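Local coordinates for Lin0431 protein (Listeria innocua, PDB 3LD7) that is of unknown function, this fragment being a small, mostly beta domain of the NusG domain II family cut from a longer protein, at residues 27-33 / 44-50; 6-10 / 21-25. All coordinates share one frame. Numbering follows the deposited sequence.

Contact 1: 27-33 / 44-50; sequences HKGNEQF and LMEVDGE
The ring of Phe-33, set by a p chi1 of 63°, lies face-on over Met-45 (selenomethionine), whose CB sits 3.7 Å from the ring centroid in a CH-pi contact. The two residues belong to an antiparallel beta hairpin, strands 30-36 and 42-48; the axes of 30-33 and 44-48 approach to 4.7 Å at 166°. Phe-33/Met-45 and Glu-31/Val-47 are hydrogen-bonded pairs: Phe-33 N to Met-45 O is 3.0 Å, Met-45 N to Phe-33 O 2.8 Å, Glu-31 N to Val-47 O 2.9 Å and Val-47 N to Glu-31 O 2.8 Å. Gln-32/Glu-46 and Asn-30/Asp-48 are non-hydrogen-bonded pairs with side chains on the other face, where Glu-46 salt-bridges Arg-53 of strand 51-57. Glu-31 forms a salt bridge with Arg-20, which also makes a cation-pi contact with Phe-33. Beyond the strands, Gly-49 donates from N to Gly-29 O at 3.0 Å. A water joins the ends, 3.0 Å from Lys-28 NZ and 2.8 Å from both His-27 O and Glu-50 OE2, which also accepts from Gly-26 N.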
ATOM      1  N   HIS A  27       9.474  -4.143  11.206  1.00 17.02           N
ATOM      2  CA  HIS A  27       8.650  -2.989  11.523  1.00 16.50           C
ATOM      3  C   HIS A  27       7.635  -3.295  12.620  1.00 16.74           C
ATOM      4  O   HIS A  27       6.968  -4.329  12.594  1.00 17.65           O
ATOM      5  CB  HIS A  27       7.942  -2.431  10.286  1.00 16.44           C
ATOM      6  CG  HIS A  27       7.025  -1.300  10.609  1.00 16.35           C
ATOM      7  ND1 HIS A  27       7.458  -0.007  10.827  1.00 20.39           N
ATOM      8  CD2 HIS A  27       5.701  -1.302  10.869  1.00 14.04           C
ATOM      9  CE1 HIS A  27       6.420   0.750  11.143  1.00 16.70           C
ATOM     10  NE2 HIS A  27       5.342  -0.015  11.167  1.00 20.06           N
ATOM     11  N   LYS A  28       7.563  -2.420  13.628  1.00 15.59           N
ATOM     12  CA  LYS A  28       6.560  -2.577  14.679  1.00 16.57           C
ATOM     13  C   LYS A  28       5.876  -1.257  14.946  1.00 16.11           C
ATOM     14  O   LYS A  28       6.503  -0.194  14.873  1.00 16.77           O
ATOM     15  CB  LYS A  28       7.216  -3.084  15.965  1.00 17.43           C
ATOM     16  CG  LYS A  28       7.813  -4.483  15.797  1.00 18.40           C
ATOM     17  CD  LYS A  28       8.274  -5.081  17.115  1.00 21.05           C
ATOM     18  CE  LYS A  28       8.493  -6.575  16.985  1.00 25.00           C
ATOM     19  NZ  LYS A  28       9.550  -6.863  15.989  1.00 27.58           N
ATOM     20  N   GLY A  29       4.597  -1.324  15.294  1.00 15.24           N
ATOM     21  CA  GLY A  29       3.798  -0.140  15.476  1.00 16.44           C
ATOM     22  C   GLY A  29       2.899   0.068  14.269  1.00 16.24           C
ATOM     23  O   GLY A  29       2.851  -0.754  13.346  1.00 17.88           O
ATOM     24  N   ASN A  30       2.177   1.174  14.294  1.00 17.55           N
ATOM     25  CA  ASN A  30       1.201   1.487  13.265  1.00 17.44           C
ATOM     26  C   ASN A  30       1.524   2.837  12.666  1.00 17.60           C
ATOM     27  O   ASN A  30       1.751   3.823  13.389  1.00 20.57           O
ATOM     28  CB  ASN A  30      -0.203   1.480  13.890  1.00 19.88           C
ATOM     29  CG  ASN A  30      -1.308   1.521  12.851  1.00 21.23           C
ATOM     30  OD1 ASN A  30      -1.877   0.479  12.483  1.00 22.78           O
ATOM     31  ND2 ASN A  30      -1.618   2.719  12.372  1.00 19.80           N
ATOM     32  N   GLU A  31       1.560   2.880  11.346  1.00 17.44           N
ATOM     33  CA  GLU A  31       1.756   4.125  10.649  1.00 18.71           C
ATOM     34  C   GLU A  31       0.687   4.251   9.598  1.00 17.41           C
ATOM     35  O   GLU A  31       0.400   3.285   8.878  1.00 18.70           O
ATOM     36  CB  GLU A  31       3.123   4.134   9.952  1.00 25.21           C
ATOM     37  CG  GLU A  31       3.401   5.457   9.275  1.00 29.63           C
ATOM     38  CD  GLU A  31       4.224   5.374   8.000  1.00 31.62           C
ATOM     39  OE1 GLU A  31       5.038   4.432   7.829  1.00 32.34           O
ATOM     40  OE2 GLU A  31       4.047   6.292   7.170  1.00 29.82           O
ATOM     41  N   GLN A  32       0.103   5.442   9.493  1.00 17.40           N
ATOM     42  CA  GLN A  32      -0.842   5.707   8.429  1.00 17.27           C
ATOM     43  C   GLN A  32      -0.406   6.918   7.640  1.00 17.43           C
ATOM     44  O   GLN A  32       0.079   7.908   8.204  1.00 21.14           O
ATOM     45  CB  GLN A  32      -2.245   5.888   8.985  1.00 19.60           C
ATOM     46  CG  GLN A  32      -2.764   4.581   9.587  1.00 19.77           C
ATOM     47  CD  GLN A  32      -4.074   4.714  10.326  1.00 22.18           C
ATOM     48  OE1 GLN A  32      -4.904   5.565  10.002  1.00 24.42           O
ATOM     49  NE2 GLN A  32      -4.266   3.865  11.345  1.00 24.10           N
ATOM     50  N   PHE A  33      -0.581   6.851   6.325  1.00 16.43           N
ATOM     51  CA  PHE A  33      -0.320   8.032   5.503  1.00 16.42           C
ATOM     52  C   PHE A  33      -1.332   8.072   4.378  1.00 16.00           C
ATOM     53  O   PHE A  33      -1.826   7.024   3.957  1.00 16.05           O
ATOM     54  CB  PHE A  33       1.150   8.101   5.006  1.00 18.01           C
ATOM     55  CG  PHE A  33       1.565   6.968   4.095  1.00 19.16           C
ATOM     56  CD1 PHE A  33       1.997   5.758   4.607  1.00 19.90           C
ATOM     57  CD2 PHE A  33       1.507   7.124   2.707  1.00 21.12           C
ATOM     58  CE1 PHE A  33       2.395   4.710   3.744  1.00 20.70           C
ATOM     59  CE2 PHE A  33       1.892   6.095   1.861  1.00 21.76           C
ATOM     60  CZ  PHE A  33       2.331   4.877   2.383  1.00 21.81           C
ATOM     61  N   LEU A  44      -6.025   5.995   2.100  1.00 14.76           N
ATOM     62  CA  LEU A  44      -5.409   5.969   3.421  1.00 13.52           C
ATOM     63  C   LEU A  44      -4.667   4.656   3.566  1.00 13.10           C
ATOM     64  O   LEU A  44      -5.282   3.584   3.619  1.00 15.17           O
ATOM     65  CB  LEU A  44      -6.473   6.108   4.492  1.00 16.47           C
ATOM     66  CG  LEU A  44      -5.990   6.151   5.940  1.00 18.92           C
ATOM     67  CD1 LEU A  44      -4.942   7.237   6.166  1.00 20.84           C
ATOM     68  CD2 LEU A  44      -7.188   6.356   6.824  1.00 20.29           C
HETATM   69  N   MSE A  45      -3.337   4.741   3.555  1.00 13.64           N
HETATM   70  CA  MSE A  45      -2.472   3.577   3.661  1.00 13.44           C
HETATM   71  C   MSE A  45      -2.164   3.304   5.115  1.00 14.59           C
HETATM   72  O   MSE A  45      -2.019   4.237   5.909  1.00 15.94           O
HETATM   73  CB  MSE A  45      -1.147   3.866   2.935  1.00 15.15           C
HETATM   74  CG  MSE A  45      -1.340   4.377   1.504  1.00 16.36           C
HETATM   75 SE   MSE A  45      -2.425   3.238   0.366  0.81 19.59          SE
HETATM   76  CE  MSE A  45      -1.458   1.537   0.663  1.00 20.64           C
ATOM     77  N   GLU A  46      -2.023   2.028   5.451  1.00 14.24           N
ATOM     78  CA  GLU A  46      -1.750   1.638   6.823  1.00 14.58           C
ATOM     79  C   GLU A  46      -0.708   0.549   6.830  1.00 14.27           C
ATOM     80  O   GLU A  46      -0.855  -0.470   6.154  1.00 14.60           O
ATOM     81  CB  GLU A  46      -3.035   1.144   7.518  1.00 14.86           C
ATOM     82  CG  GLU A  46      -2.817   0.785   8.980  1.00 16.49           C
ATOM     83  CD  GLU A  46      -4.085   0.266   9.654  1.00 20.19           C
ATOM     84  OE1 GLU A  46      -5.109   0.093   8.957  1.00 21.37           O
ATOM     85  OE2 GLU A  46      -4.062   0.044  10.882  1.00 21.99           O
ATOM     86  N   VAL A  47       0.340   0.760   7.620  1.00 14.36           N
ATOM     87  CA  VAL A  47       1.313  -0.274   7.890  1.00 14.96           C
ATOM     88  C   VAL A  47       1.175  -0.616   9.357  1.00 16.15           C
ATOM     89  O   VAL A  47       1.245   0.256  10.212  1.00 18.03           O
ATOM     90  CB  VAL A  47       2.742   0.212   7.580  1.00 16.37           C
ATOM     91  CG1 VAL A  47       3.753  -0.857   7.934  1.00 18.59           C
ATOM     92  CG2 VAL A  47       2.833   0.569   6.090  1.00 19.64           C
ATOM     93  N   ASP A  48       0.917  -1.881   9.649  1.00 15.84           N
ATOM     94  CA  ASP A  48       0.785  -2.324  11.022  1.00 17.35           C
ATOM     95  C   ASP A  48       1.681  -3.530  11.194  1.00 16.80           C
ATOM     96  O   ASP A  48       1.461  -4.564  10.562  1.00 18.16           O
ATOM     97  CB  ASP A  48      -0.673  -2.681  11.327  1.00 20.12           C
ATOM     98  CG  ASP A  48      -0.897  -2.966  12.795  1.00 25.78           C
ATOM     99  OD1 ASP A  48      -0.999  -2.007  13.588  1.00 26.92           O
ATOM    100  OD2 ASP A  48      -0.976  -4.153  13.152  1.00 30.09           O
ATOM    101  N   GLY A  49       2.711  -3.411  12.032  1.00 16.60           N
ATOM    102  CA  GLY A  49       3.690  -4.470  12.109  1.00 18.06           C
ATOM    103  C   GLY A  49       4.276  -4.675  10.733  1.00 16.86           C
ATOM    104  O   GLY A  49       4.713  -3.706  10.087  1.00 17.35           O
ATOM    105  N   GLU A  50       4.293  -5.933  10.280  1.00 17.03           N
ATOM    106  CA  GLU A  50       4.938  -6.261   9.003  1.00 18.24           C
ATOM    107  C   GLU A  50       3.956  -6.360   7.851  1.00 18.23           C
ATOM    108  O   GLU A  50       4.264  -6.968   6.833  1.00 20.73           O
ATOM    109  CB  GLU A  50       5.763  -7.546   9.134  1.00 18.99           C
ATOM    110  CG  GLU A  50       6.694  -7.452  10.328  1.00 20.62           C
ATOM    111  CD  GLU A  50       7.800  -8.493  10.359  1.00 23.92           C
ATOM    112  OE1 GLU A  50       7.742  -9.491   9.588  1.00 27.21           O
ATOM    113  OE2 GLU A  50       8.729  -8.309  11.191  1.00 24.91           O
TER
HETATM  114  O   HOH W   1       8.005  -6.785  13.371  1.00 22.64           O

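Contact 2: 6-10 / 21-25; sequences DEVVA and EIPLT
Main-chain hydrogen bonds fix the register of segments 6-10 and 21-25, which run antiparallel with the axes of 8-10 and 21-23 4.4 Å apart at 147°. Ala-10 and Ile-22 form a hydrogen-bonded pair, with Ala-10 N to Ile-22 O and Ile-22 N to Ala-10 O both 2.8 Å. Val-9 faces Pro-23 as a non-hydrogen-bonded pair with CA atoms 4.0 Å apart, a site where proline's missing amide hydrogen costs no bond across the strands. Leu-24 N then donates to Val-8 O at 2.9 Å. At Leu-24 the backbone leaves beta geometry (psi -27°), and a side chain takes over: Thr-25, its CB directed toward the partner and chi1 m, accepts from Val-8 N at OG1, 2.9 Å away.

Apolar contacts divide between two faces. Leu-24 (m, t) packs CD1 against Ala-10 CB at 4.0 Å and CB against Val-8 CG2 at 4.1 Å; Val-8 and Leu-24 also touch Ile-88. On the other face Val-9 CG2 lies 4.4 Å from Pro-23 CB.

Strand 8-14 bonds along its second edge to strand 84-90, through Val-9 and Lys-89. The arrangement is the open end of an antiparallel beta hairpin, strands 8-14 and 17-23, at one side of a four-stranded sheet.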
ATOM      1  N   ASP A   6      12.131 -14.529   5.129  1.00 49.39           N
ATOM      2  CA  ASP A   6      12.302 -13.572   4.048  1.00 45.09           C
ATOM      3  C   ASP A   6      12.379 -12.145   4.612  1.00 40.43           C
ATOM      4  O   ASP A   6      11.868 -11.864   5.699  1.00 41.67           O
ATOM      5  CB  ASP A   6      11.126 -13.715   3.067  1.00 45.89           C
ATOM      6  CG  ASP A   6      11.411 -13.111   1.699  1.00 46.09           C
ATOM      7  OD1 ASP A   6      12.567 -12.699   1.443  1.00 46.13           O
ATOM      8  OD2 ASP A   6      10.468 -13.054   0.871  1.00 45.01           O
ATOM      9  N   GLU A   7      13.053 -11.261   3.889  1.00 35.33           N
ATOM     10  CA  GLU A   7      13.063  -9.835   4.212  1.00 32.73           C
ATOM     11  C   GLU A   7      12.421  -9.099   3.057  1.00 28.87           C
ATOM     12  O   GLU A   7      12.861  -9.248   1.916  1.00 29.82           O
ATOM     13  CB  GLU A   7      14.488  -9.332   4.376  1.00 37.67           C
ATOM     14  CG  GLU A   7      15.200  -9.856   5.607  1.00 43.89           C
ATOM     15  CD  GLU A   7      16.627  -9.342   5.701  1.00 49.17           C
ATOM     16  OE1 GLU A   7      17.375  -9.469   4.704  1.00 50.25           O
ATOM     17  OE2 GLU A   7      16.999  -8.812   6.770  1.00 51.78           O
ATOM     18  N   VAL A   8      11.398  -8.298   3.340  1.00 23.70           N
ATOM     19  CA  VAL A   8      10.627  -7.665   2.268  1.00 20.32           C
ATOM     20  C   VAL A   8      10.453  -6.162   2.427  1.00 20.35           C
ATOM     21  O   VAL A   8      10.527  -5.618   3.541  1.00 20.88           O
ATOM     22  CB  VAL A   8       9.238  -8.330   2.088  1.00 20.40           C
ATOM     23  CG1 VAL A   8       9.423  -9.796   1.711  1.00 21.69           C
ATOM     24  CG2 VAL A   8       8.395  -8.195   3.356  1.00 21.21           C
ATOM     25  N   VAL A   9      10.210  -5.504   1.294  1.00 20.10           N
ATOM     26  CA  VAL A   9      10.001  -4.064   1.250  1.00 20.63           C
ATOM     27  C   VAL A   9       8.731  -3.818   0.464  1.00 18.97           C
ATOM     28  O   VAL A   9       8.507  -4.464  -0.560  1.00 20.89           O
ATOM     29  CB  VAL A   9      11.164  -3.335   0.538  1.00 19.96           C
ATOM     30  CG1 VAL A   9      10.942  -1.855   0.545  1.00 20.48           C
ATOM     31  CG2 VAL A   9      12.481  -3.636   1.213  1.00 23.90           C
ATOM     32  N   ALA A  10       7.895  -2.903   0.944  1.00 16.33           N
ATOM     33  CA  ALA A  10       6.705  -2.521   0.216  1.00 15.19           C
ATOM     34  C   ALA A  10       6.991  -1.253  -0.575  1.00 15.64           C
ATOM     35  O   ALA A  10       7.425  -0.241  -0.014  1.00 17.28           O
ATOM     36  CB  ALA A  10       5.559  -2.292   1.174  1.00 17.88           C
ATOM     37  N   GLU A  21       9.168   3.713  -0.089  1.00 15.44           N
ATOM     38  CA  GLU A  21       9.641   2.324  -0.054  1.00 15.87           C
ATOM     39  C   GLU A  21       9.810   1.987   1.416  1.00 16.25           C
ATOM     40  O   GLU A  21      10.576   2.654   2.118  1.00 17.97           O
ATOM     41  CB  GLU A  21      10.943   2.127  -0.862  1.00 17.84           C
ATOM     42  CG  GLU A  21      10.780   2.639  -2.303  1.00 19.33           C
ATOM     43  CD  GLU A  21      11.843   2.153  -3.302  1.00 22.52           C
ATOM     44  OE1 GLU A  21      12.730   1.367  -2.924  1.00 26.50           O
ATOM     45  OE2 GLU A  21      11.780   2.558  -4.497  1.00 22.27           O
ATOM     46  N   ILE A  22       9.060   0.994   1.889  1.00 15.89           N
ATOM     47  CA  ILE A  22       8.954   0.731   3.312  1.00 16.52           C
ATOM     48  C   ILE A  22       9.375  -0.692   3.645  1.00 16.53           C
ATOM     49  O   ILE A  22       8.663  -1.657   3.351  1.00 17.57           O
ATOM     50  CB  ILE A  22       7.510   0.933   3.847  1.00 15.96           C
ATOM     51  CG1 ILE A  22       6.984   2.344   3.544  1.00 16.70           C
ATOM     52  CG2 ILE A  22       7.499   0.645   5.356  1.00 17.12           C
ATOM     53  CD1 ILE A  22       5.535   2.559   4.029  1.00 16.72           C
ATOM     54  N   PRO A  23      10.546  -0.844   4.252  1.00 17.36           N
ATOM     55  CA  PRO A  23      10.982  -2.177   4.685  1.00 17.72           C
ATOM     56  C   PRO A  23      10.051  -2.658   5.791  1.00 17.65           C
ATOM     57  O   PRO A  23       9.879  -1.947   6.788  1.00 20.72           O
ATOM     58  CB  PRO A  23      12.398  -1.924   5.227  1.00 18.84           C
ATOM     59  CG  PRO A  23      12.838  -0.706   4.531  1.00 20.51           C
ATOM     60  CD  PRO A  23      11.615   0.152   4.373  1.00 18.18           C
ATOM     61  N   LEU A  24       9.429  -3.823   5.602  1.00 17.73           N
ATOM     62  CA  LEU A  24       8.384  -4.273   6.507  1.00 17.80           C
ATOM     63  C   LEU A  24       8.965  -5.167   7.565  1.00 18.01           C
ATOM     64  O   LEU A  24       8.423  -5.253   8.658  1.00 18.75           O
ATOM     65  CB  LEU A  24       7.293  -5.059   5.772  1.00 18.27           C
ATOM     66  CG  LEU A  24       6.464  -4.240   4.786  1.00 17.72           C
ATOM     67  CD1 LEU A  24       5.517  -5.152   4.028  1.00 18.71           C
ATOM     68  CD2 LEU A  24       5.726  -3.110   5.493  1.00 18.19           C
ATOM     69  N   THR A  25      10.062  -5.836   7.235  1.00 19.39           N
ATOM     70  CA  THR A  25      10.580  -6.846   8.130  1.00 21.87           C
ATOM     71  C   THR A  25      11.270  -6.188   9.333  1.00 21.90           C
ATOM     72  O   THR A  25      12.259  -5.462   9.190  1.00 22.98           O
ATOM     73  CB  THR A  25      11.502  -7.818   7.380  1.00 22.31           C
ATOM     74  OG1 THR A  25      10.824  -8.288   6.193  1.00 22.38           O
ATOM     75  CG2 THR A  25      11.851  -8.986   8.273  1.00 24.58           C
TER

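Contacts 1 and 2 are consecutive hairpins, 6-10/21-25 closing before 27-33/44-50 opens, with centres about 12 Å apart. Each belongs to a different antiparallel sheet, of four strands for contact 2 and three for contact 1, and the chain passes between them through the short connection from strand 17-23 to strand 30-36. Apolar side chains join the two: Phe-33 CE1 lies 3.8 Å from Ile-22 CD1, and Val-47 CG1 lies 3.9 Å from Leu-24 CD2. Near the connection, Glu-50 CG packs 3.3 Å from Leu-24 O, while Glu-50 OE2 accepts a hydrogen bond from Gly-26 N. The result is packing between two sheets.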